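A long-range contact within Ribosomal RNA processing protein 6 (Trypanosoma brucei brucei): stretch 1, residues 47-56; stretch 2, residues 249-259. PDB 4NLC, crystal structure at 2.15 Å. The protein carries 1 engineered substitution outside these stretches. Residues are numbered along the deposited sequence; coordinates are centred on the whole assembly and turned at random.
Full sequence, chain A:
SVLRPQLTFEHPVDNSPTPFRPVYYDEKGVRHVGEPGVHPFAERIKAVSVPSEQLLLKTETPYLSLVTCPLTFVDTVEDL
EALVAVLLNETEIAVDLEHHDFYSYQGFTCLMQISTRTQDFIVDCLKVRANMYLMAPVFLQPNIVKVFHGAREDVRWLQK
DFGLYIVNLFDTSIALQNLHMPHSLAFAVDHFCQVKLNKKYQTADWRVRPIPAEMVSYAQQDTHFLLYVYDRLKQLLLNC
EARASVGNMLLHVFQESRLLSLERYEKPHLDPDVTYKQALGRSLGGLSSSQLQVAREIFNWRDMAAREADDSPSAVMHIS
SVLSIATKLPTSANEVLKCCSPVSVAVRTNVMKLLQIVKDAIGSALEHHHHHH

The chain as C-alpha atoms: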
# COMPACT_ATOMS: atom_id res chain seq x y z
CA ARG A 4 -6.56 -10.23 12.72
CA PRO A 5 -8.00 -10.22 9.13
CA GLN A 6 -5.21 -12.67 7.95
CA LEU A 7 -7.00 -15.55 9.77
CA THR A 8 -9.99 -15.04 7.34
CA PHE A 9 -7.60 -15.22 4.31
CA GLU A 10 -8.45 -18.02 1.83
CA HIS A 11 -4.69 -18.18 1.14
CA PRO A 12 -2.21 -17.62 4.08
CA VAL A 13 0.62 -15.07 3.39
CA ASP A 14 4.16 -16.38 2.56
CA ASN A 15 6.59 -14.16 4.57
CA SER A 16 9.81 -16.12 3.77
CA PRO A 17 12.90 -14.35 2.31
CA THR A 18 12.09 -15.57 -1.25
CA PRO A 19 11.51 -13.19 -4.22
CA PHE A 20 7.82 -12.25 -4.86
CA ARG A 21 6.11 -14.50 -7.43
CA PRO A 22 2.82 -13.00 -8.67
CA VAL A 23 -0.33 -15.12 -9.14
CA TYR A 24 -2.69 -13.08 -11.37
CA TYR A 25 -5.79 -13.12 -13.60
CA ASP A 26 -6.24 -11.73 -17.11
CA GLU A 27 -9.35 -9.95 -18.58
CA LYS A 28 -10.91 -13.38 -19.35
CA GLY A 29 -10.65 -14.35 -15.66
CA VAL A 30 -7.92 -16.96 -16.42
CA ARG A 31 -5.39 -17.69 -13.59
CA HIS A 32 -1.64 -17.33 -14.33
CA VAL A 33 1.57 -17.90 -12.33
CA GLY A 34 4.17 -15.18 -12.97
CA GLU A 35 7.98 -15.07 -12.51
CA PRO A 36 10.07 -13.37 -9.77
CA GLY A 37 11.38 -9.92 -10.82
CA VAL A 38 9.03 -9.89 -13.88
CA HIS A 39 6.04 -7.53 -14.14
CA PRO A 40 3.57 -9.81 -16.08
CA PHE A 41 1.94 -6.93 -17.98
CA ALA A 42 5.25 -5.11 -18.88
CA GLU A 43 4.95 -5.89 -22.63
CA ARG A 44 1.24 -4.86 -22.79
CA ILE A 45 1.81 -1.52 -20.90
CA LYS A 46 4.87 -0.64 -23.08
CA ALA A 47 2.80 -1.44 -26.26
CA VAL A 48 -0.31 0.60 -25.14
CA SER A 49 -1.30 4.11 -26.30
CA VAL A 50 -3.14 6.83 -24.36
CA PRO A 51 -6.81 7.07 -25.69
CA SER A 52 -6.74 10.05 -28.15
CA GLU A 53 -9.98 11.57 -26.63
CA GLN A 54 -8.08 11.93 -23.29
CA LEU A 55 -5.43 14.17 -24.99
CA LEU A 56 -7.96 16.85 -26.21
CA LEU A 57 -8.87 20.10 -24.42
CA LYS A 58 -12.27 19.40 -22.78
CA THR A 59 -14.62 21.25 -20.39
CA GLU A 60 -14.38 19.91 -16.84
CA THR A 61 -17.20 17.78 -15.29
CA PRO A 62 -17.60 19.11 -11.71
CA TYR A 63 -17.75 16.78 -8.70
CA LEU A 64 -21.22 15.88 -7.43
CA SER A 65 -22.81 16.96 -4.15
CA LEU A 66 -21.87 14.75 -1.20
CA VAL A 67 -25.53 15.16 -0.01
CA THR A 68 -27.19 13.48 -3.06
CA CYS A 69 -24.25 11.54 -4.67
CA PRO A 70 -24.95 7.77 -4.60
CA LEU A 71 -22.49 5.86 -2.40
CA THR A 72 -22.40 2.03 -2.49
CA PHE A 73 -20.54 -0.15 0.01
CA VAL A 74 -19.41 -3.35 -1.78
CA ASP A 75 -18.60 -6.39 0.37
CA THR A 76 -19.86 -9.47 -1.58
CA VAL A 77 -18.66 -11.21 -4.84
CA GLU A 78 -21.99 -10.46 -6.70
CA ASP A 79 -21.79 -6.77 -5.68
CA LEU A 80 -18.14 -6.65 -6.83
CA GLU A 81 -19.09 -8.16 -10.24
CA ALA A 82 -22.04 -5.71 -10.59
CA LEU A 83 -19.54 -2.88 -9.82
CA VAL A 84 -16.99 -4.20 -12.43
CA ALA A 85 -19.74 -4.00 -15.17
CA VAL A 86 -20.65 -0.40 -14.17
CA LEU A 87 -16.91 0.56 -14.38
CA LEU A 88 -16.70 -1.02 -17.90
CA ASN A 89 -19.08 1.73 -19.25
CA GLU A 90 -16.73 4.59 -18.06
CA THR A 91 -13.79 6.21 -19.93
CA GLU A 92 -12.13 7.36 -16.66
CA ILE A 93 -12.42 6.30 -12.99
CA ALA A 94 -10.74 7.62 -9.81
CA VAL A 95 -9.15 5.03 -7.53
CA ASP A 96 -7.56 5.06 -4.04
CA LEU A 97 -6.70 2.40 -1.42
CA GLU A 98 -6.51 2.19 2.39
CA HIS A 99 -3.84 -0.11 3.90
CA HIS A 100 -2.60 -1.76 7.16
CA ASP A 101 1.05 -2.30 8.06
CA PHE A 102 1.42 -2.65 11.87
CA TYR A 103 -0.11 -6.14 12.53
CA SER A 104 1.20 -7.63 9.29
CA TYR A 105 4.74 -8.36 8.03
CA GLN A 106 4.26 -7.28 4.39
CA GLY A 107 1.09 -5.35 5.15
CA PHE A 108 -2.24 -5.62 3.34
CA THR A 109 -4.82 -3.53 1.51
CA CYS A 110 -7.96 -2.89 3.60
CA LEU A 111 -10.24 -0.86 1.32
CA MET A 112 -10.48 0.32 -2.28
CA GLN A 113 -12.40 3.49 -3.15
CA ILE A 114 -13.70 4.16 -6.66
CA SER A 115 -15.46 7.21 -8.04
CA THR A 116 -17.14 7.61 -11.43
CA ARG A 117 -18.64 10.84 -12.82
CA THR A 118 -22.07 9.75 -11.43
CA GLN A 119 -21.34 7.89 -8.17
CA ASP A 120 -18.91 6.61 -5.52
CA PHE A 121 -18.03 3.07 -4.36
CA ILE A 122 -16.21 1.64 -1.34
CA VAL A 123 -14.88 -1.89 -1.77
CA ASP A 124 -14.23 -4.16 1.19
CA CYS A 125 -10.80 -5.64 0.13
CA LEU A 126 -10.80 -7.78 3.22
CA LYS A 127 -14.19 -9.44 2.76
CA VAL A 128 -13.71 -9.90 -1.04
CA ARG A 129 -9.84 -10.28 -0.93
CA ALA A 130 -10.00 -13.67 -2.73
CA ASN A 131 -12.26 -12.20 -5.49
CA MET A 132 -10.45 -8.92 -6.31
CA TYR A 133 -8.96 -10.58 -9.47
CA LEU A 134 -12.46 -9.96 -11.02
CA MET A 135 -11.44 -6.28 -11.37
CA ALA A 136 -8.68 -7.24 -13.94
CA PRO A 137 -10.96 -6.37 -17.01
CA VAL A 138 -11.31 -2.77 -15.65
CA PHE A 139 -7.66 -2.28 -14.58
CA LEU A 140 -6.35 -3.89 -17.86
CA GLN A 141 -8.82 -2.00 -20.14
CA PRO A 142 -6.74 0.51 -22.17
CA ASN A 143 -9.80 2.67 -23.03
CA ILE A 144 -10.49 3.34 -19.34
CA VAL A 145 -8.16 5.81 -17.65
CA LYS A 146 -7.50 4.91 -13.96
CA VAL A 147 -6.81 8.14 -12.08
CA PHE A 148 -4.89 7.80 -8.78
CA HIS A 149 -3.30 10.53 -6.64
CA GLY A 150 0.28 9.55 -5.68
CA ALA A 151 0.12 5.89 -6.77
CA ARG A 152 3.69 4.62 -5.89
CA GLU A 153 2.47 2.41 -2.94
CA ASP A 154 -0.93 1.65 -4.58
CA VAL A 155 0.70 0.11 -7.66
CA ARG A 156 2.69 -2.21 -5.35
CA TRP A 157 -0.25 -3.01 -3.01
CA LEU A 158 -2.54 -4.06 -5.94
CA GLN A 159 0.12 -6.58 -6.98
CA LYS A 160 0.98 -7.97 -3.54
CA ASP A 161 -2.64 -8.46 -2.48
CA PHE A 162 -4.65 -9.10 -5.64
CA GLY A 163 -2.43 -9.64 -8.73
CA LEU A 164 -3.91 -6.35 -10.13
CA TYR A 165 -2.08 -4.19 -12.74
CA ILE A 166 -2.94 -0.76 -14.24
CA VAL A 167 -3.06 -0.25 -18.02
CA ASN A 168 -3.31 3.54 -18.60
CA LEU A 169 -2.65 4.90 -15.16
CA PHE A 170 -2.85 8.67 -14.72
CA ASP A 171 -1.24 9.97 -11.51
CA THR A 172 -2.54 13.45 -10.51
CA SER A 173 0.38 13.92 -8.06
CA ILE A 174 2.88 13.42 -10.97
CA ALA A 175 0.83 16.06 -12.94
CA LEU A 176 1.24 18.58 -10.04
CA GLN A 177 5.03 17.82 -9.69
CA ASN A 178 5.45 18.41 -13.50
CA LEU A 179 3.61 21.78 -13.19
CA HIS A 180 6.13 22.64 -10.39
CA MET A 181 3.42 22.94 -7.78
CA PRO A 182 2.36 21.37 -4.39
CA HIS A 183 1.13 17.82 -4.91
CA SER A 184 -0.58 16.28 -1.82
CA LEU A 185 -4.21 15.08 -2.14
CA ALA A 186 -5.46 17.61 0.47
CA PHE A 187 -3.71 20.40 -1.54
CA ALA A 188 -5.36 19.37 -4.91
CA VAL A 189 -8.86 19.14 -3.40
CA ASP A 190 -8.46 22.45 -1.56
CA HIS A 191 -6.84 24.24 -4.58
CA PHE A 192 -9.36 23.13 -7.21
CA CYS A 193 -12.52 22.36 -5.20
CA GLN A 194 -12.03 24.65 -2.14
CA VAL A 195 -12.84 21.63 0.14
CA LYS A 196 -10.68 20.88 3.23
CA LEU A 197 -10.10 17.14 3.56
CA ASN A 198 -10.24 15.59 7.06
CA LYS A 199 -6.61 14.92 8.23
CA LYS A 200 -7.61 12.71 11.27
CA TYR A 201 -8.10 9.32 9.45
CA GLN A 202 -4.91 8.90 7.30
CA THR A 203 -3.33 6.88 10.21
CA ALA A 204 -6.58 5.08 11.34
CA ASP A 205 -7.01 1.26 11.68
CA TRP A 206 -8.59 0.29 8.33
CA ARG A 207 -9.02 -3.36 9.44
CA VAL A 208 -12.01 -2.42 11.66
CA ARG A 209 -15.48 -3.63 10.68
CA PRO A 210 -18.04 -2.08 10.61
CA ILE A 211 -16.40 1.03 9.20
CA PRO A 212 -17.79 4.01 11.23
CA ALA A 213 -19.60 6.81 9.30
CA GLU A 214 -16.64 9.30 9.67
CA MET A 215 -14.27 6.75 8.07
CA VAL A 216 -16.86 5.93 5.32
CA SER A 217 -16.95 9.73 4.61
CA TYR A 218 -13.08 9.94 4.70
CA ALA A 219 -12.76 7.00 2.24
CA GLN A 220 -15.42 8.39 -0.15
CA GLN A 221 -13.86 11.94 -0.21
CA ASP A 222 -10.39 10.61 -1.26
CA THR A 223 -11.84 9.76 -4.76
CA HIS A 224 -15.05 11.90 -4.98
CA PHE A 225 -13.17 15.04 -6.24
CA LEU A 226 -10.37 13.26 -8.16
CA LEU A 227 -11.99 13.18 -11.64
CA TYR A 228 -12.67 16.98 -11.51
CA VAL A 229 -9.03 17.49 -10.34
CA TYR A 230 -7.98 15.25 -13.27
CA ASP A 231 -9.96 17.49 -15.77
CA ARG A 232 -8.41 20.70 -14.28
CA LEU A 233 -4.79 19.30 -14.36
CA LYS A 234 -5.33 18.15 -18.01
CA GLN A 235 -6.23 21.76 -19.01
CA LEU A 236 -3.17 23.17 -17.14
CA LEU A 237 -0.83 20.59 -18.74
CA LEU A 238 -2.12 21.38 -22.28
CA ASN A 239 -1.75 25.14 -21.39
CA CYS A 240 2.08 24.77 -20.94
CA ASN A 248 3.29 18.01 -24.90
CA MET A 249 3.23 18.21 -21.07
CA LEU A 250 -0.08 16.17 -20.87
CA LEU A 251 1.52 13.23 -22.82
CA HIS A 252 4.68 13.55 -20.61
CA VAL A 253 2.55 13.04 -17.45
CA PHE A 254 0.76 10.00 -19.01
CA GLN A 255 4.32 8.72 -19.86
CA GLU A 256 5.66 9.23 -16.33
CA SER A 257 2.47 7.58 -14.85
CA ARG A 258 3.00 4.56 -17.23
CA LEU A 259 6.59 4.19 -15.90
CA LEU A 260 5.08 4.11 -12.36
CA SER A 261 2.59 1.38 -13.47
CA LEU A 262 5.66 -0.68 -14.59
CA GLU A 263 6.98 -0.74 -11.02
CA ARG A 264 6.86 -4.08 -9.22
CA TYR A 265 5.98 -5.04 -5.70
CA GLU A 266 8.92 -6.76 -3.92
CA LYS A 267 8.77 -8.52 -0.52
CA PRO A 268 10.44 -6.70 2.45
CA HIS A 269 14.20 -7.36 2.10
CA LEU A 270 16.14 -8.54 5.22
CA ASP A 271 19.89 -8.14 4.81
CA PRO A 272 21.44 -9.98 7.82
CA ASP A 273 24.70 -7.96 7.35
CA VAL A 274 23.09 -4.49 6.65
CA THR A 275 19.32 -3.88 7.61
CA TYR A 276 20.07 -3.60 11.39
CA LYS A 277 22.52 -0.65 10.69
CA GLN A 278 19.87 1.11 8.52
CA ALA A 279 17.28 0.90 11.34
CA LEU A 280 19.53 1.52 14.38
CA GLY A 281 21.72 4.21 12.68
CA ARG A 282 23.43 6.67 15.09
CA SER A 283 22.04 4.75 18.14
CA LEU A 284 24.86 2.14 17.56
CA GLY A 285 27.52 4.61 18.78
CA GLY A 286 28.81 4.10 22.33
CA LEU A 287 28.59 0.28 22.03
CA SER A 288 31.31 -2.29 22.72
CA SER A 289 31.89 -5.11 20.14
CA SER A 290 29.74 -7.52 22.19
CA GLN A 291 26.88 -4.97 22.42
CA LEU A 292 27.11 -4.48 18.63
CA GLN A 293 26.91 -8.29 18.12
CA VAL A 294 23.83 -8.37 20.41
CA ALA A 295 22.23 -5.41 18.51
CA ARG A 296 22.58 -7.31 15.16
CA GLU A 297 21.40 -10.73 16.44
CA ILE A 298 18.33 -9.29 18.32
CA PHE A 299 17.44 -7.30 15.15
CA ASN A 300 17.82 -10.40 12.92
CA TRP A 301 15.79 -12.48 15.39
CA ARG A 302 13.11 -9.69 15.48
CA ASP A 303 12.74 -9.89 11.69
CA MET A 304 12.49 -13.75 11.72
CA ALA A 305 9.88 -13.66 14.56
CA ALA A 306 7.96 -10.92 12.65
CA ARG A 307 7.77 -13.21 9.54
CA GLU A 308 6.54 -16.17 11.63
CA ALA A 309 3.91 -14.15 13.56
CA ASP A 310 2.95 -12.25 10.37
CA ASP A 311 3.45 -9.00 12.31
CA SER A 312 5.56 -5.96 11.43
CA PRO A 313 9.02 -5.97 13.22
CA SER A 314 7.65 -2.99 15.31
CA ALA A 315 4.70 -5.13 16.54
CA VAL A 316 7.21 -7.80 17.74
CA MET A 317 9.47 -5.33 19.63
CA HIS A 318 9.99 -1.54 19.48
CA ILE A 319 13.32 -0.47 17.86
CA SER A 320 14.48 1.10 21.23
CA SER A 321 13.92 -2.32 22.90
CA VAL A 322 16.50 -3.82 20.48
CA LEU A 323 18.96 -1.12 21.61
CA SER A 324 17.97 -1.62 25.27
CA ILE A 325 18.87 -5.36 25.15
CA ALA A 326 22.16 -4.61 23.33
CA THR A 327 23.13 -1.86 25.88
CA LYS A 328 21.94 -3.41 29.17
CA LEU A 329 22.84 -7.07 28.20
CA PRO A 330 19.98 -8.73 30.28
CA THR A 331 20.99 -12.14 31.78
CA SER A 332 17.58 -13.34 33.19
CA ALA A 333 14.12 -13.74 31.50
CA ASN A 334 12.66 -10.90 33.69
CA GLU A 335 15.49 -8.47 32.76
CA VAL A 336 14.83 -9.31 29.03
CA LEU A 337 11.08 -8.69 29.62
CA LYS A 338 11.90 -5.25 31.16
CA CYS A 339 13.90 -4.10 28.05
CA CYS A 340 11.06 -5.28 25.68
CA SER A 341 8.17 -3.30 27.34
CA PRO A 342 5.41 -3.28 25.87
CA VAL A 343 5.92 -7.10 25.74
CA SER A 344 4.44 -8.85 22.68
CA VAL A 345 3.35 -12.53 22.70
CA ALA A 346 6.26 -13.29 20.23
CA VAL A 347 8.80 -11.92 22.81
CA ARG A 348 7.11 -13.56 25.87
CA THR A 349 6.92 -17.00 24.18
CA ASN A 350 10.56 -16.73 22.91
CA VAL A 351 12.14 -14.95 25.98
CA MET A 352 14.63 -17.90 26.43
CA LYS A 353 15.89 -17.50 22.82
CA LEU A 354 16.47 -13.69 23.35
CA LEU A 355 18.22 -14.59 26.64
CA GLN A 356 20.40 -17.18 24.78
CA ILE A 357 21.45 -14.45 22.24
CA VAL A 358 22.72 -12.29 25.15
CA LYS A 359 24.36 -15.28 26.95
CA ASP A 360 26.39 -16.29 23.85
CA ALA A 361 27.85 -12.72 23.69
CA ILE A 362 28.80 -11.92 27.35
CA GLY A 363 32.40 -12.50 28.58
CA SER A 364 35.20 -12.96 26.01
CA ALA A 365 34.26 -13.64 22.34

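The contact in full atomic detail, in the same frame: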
# COMPACT_ATOMS: atom_id res chain seq x y z
N ALA A 47 3.40 -1.42 -24.92
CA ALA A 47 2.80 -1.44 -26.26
C ALA A 47 1.45 -0.68 -26.31
O ALA A 47 0.79 -0.71 -27.35
CB ALA A 47 2.60 -2.88 -26.71
N VAL A 48 1.01 -0.04 -25.20
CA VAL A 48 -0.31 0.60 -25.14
C VAL A 48 -0.25 2.12 -25.30
O VAL A 48 0.63 2.77 -24.73
CB VAL A 48 -1.08 0.15 -23.85
CG1 VAL A 48 -1.41 1.30 -22.90
CG2 VAL A 48 -2.34 -0.63 -24.22
N SER A 49 -1.20 2.67 -26.06
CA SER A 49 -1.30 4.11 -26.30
C SER A 49 -2.30 4.74 -25.35
O SER A 49 -3.20 4.06 -24.85
CB SER A 49 -1.77 4.38 -27.73
OG SER A 49 -1.08 3.60 -28.69
N VAL A 50 -2.19 6.05 -25.15
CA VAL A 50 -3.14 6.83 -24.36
C VAL A 50 -4.38 7.02 -25.29
O VAL A 50 -4.19 7.32 -26.48
CB VAL A 50 -2.55 8.22 -23.98
CG1 VAL A 50 -3.52 9.00 -23.09
CG2 VAL A 50 -1.18 8.10 -23.31
N PRO A 51 -5.65 6.84 -24.81
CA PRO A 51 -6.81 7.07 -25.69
C PRO A 51 -6.82 8.53 -26.18
O PRO A 51 -6.79 9.44 -25.36
CB PRO A 51 -8.02 6.73 -24.80
CG PRO A 51 -7.46 5.97 -23.62
CD PRO A 51 -6.07 6.49 -23.43
N SER A 52 -6.81 8.73 -27.51
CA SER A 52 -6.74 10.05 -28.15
C SER A 52 -7.74 11.10 -27.61
O SER A 52 -7.38 12.27 -27.50
CB SER A 52 -6.85 9.92 -29.67
OG SER A 52 -8.12 9.42 -30.06
N GLU A 53 -8.97 10.67 -27.22
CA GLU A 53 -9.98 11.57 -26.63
C GLU A 53 -9.49 12.18 -25.30
O GLU A 53 -9.88 13.29 -24.96
CB GLU A 53 -11.32 10.84 -26.42
CG GLU A 53 -12.13 10.58 -27.68
CD GLU A 53 -12.74 11.80 -28.36
OE1 GLU A 53 -13.54 12.51 -27.72
OE2 GLU A 53 -12.45 12.00 -29.57
N GLN A 54 -8.62 11.45 -24.57
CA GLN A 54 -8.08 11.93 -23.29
C GLN A 54 -7.05 13.04 -23.47
O GLN A 54 -6.79 13.77 -22.52
CB GLN A 54 -7.50 10.77 -22.45
CG GLN A 54 -8.53 9.73 -22.03
CD GLN A 54 -9.53 10.20 -20.99
OE1 GLN A 54 -9.39 11.26 -20.39
NE2 GLN A 54 -10.54 9.40 -20.74
N LEU A 55 -6.47 13.18 -24.68
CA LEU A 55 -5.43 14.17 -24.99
C LEU A 55 -5.95 15.48 -25.60
O LEU A 55 -5.14 16.37 -25.88
CB LEU A 55 -4.33 13.54 -25.86
CG LEU A 55 -3.78 12.23 -25.29
CD1 LEU A 55 -3.34 11.27 -26.38
CD2 LEU A 55 -2.72 12.47 -24.21
N LEU A 56 -7.29 15.64 -25.71
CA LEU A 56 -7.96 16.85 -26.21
C LEU A 56 -8.29 17.83 -25.07
O LEU A 56 -8.45 17.42 -23.92
CB LEU A 56 -9.29 16.48 -26.90
CG LEU A 56 -9.23 15.58 -28.13
CD1 LEU A 56 -10.59 15.01 -28.42
CD2 LEU A 56 -8.69 16.35 -29.34
N MET A 249 3.13 18.43 -22.50
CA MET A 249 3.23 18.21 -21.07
C MET A 249 2.17 17.19 -20.57
O MET A 249 2.48 16.40 -19.68
CB MET A 249 3.19 19.56 -20.34
CG MET A 249 4.17 19.67 -19.19
SD MET A 249 5.91 19.40 -19.63
CE MET A 249 6.49 18.71 -18.14
N LEU A 250 0.96 17.16 -21.20
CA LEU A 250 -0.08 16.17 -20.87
C LEU A 250 0.38 14.73 -21.19
O LEU A 250 0.27 13.85 -20.32
CB LEU A 250 -1.47 16.48 -21.50
CG LEU A 250 -2.60 15.46 -21.21
CD1 LEU A 250 -2.89 15.28 -19.71
CD2 LEU A 250 -3.87 15.77 -21.99
N LEU A 251 0.96 14.52 -22.38
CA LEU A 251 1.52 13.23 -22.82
C LEU A 251 2.71 12.83 -21.94
O LEU A 251 2.86 11.64 -21.65
CB LEU A 251 1.96 13.26 -24.29
CG LEU A 251 0.97 12.77 -25.31
CD1 LEU A 251 1.42 13.15 -26.72
CD2 LEU A 251 0.79 11.24 -25.22
N HIS A 252 3.53 13.81 -21.50
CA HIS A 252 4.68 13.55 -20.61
C HIS A 252 4.19 12.96 -19.26
O HIS A 252 4.76 11.99 -18.77
CB HIS A 252 5.52 14.82 -20.39
CG HIS A 252 6.65 14.62 -19.43
ND1 HIS A 252 7.79 13.92 -19.78
CD2 HIS A 252 6.78 15.02 -18.14
CE1 HIS A 252 8.56 13.91 -18.71
NE2 HIS A 252 7.99 14.56 -17.69
N VAL A 253 3.10 13.49 -18.73
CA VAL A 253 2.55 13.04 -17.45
C VAL A 253 1.95 11.62 -17.59
O VAL A 253 2.21 10.77 -16.74
CB VAL A 253 1.59 14.08 -16.84
CG1 VAL A 253 0.94 13.54 -15.58
CG2 VAL A 253 2.35 15.37 -16.53
N PHE A 254 1.26 11.34 -18.70
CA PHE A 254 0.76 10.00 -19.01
C PHE A 254 1.95 9.04 -19.13
O PHE A 254 1.83 7.91 -18.69
CB PHE A 254 -0.03 10.01 -20.32
CG PHE A 254 -1.51 10.21 -20.13
CD1 PHE A 254 -2.32 9.18 -19.66
CD2 PHE A 254 -2.11 11.42 -20.46
CE1 PHE A 254 -3.70 9.36 -19.49
CE2 PHE A 254 -3.49 11.61 -20.27
CZ PHE A 254 -4.28 10.57 -19.81
N GLN A 255 3.09 9.52 -19.68
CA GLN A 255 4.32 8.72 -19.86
C GLN A 255 4.98 8.39 -18.54
O GLN A 255 5.36 7.24 -18.32
CB GLN A 255 5.29 9.38 -20.85
CG GLN A 255 4.80 9.21 -22.30
CD GLN A 255 5.36 10.18 -23.32
OE1 GLN A 255 5.90 11.25 -23.00
NE2 GLN A 255 5.18 9.85 -24.58
N GLU A 256 5.10 9.39 -17.66
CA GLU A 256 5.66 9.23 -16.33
C GLU A 256 4.80 8.29 -15.47
O GLU A 256 5.36 7.44 -14.78
CB GLU A 256 5.89 10.60 -15.67
CG GLU A 256 6.96 11.40 -16.37
CD GLU A 256 8.39 10.97 -16.08
OE1 GLU A 256 8.92 10.11 -16.81
OE2 GLU A 256 8.98 11.51 -15.11
N SER A 257 3.45 8.44 -15.54
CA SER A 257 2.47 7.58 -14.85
C SER A 257 2.57 6.12 -15.33
O SER A 257 2.48 5.21 -14.51
CB SER A 257 1.05 8.10 -15.06
OG SER A 257 0.93 9.47 -14.73
N ARG A 258 2.81 5.89 -16.63
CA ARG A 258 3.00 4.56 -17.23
C ARG A 258 4.26 3.90 -16.65
O ARG A 258 4.22 2.73 -16.28
CB ARG A 258 3.08 4.68 -18.77
CG ARG A 258 3.58 3.42 -19.50
CD ARG A 258 3.11 3.38 -20.94
NE ARG A 258 3.78 4.38 -21.77
CZ ARG A 258 3.16 5.19 -22.61
NH1 ARG A 258 1.84 5.10 -22.79
NH2 ARG A 258 3.85 6.09 -23.31
N LEU A 259 5.36 4.65 -16.52
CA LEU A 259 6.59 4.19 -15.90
C LEU A 259 6.36 3.75 -14.46
O LEU A 259 6.92 2.74 -14.04
CB LEU A 259 7.69 5.27 -15.98
CG LEU A 259 8.19 5.57 -17.42
CD1 LEU A 259 9.12 6.75 -17.44
CD2 LEU A 259 8.89 4.38 -18.01

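The most distinctive feature of this contact is a methyl group set almost exactly over the middle of an aromatic ring: Val50 CG1 lies 3.5 Å from the centroid of the ring of Phe254, only 6° off the ring normal. This is a CH-pi interaction, in which the weakly polarised C-H bonds of a methyl group meet the electron-rich face of the ring; the closest atoms, Val50 CG1 and Phe254 CE1, are 3.6 Å apart. Both residues direct their CA-to-CB bonds toward the opposing stretch. The chi1 of Val50 is t, whereas that of Phe254, at -93°, lies between the usual wells.

No hydrogen bond joins the two stretches, so the 390 Å² buried between them depends chiefly on apolar packing. Residues 249-259 form a helix, and Leu250, Phe254 and Arg258 recur every four residues, about one helical turn, with Leu251 beside them, which places the contacting residues along one side of the helix. Against this side runs an irregular segment with a short 3-10 turn at 52-54, where Gln54 N donates to Pro51 O at 2.8 Å. The branched Val50 suits its position because its second methyl is also used: CG2 approaches Leu251 CD2 at 4.2 Å.

Leu55 supplies the second apolar anchor. Its CA-to-CB bond points sideways, but the longer leucine side chain brings its end nearer the helix. There Leu55 CD2 packs 3.9 Å from Leu251 CD2, 3.9 Å from Phe254 CD2 and 4.1 Å from Leu250 CD2, so a single methyl touches three helix side chains. Leu250, which is buried, also reaches the backbone opposite, its CD2 lying 3.6 Å from Gln54 O and 3.7 Å from Leu55 CA. Gln54 is buried too, and contributes its aliphatic part: its CB is 4.2 Å from Phe254 CZ, while its amide group is hydrogen-bonded elsewhere in the structure. A glutamine can therefore occupy this place without leaving its polar end unsatisfied.

At the other end of the contact, the long side chain of Arg258 spans a wider gap, since its CA is 9.4 Å from the CA of Val48. Arg258 NH1 comes within 3.3 Å of Val48 O, but the angle is too poor for a hydrogen bond. The approach still brings a positively charged group near a carbonyl oxygen, which is electrostatically favourable, and NH1 also lies 4.3 Å from Val50 CG2. Here, where the side chains are only partly buried, a long, flexible, charged residue is well suited.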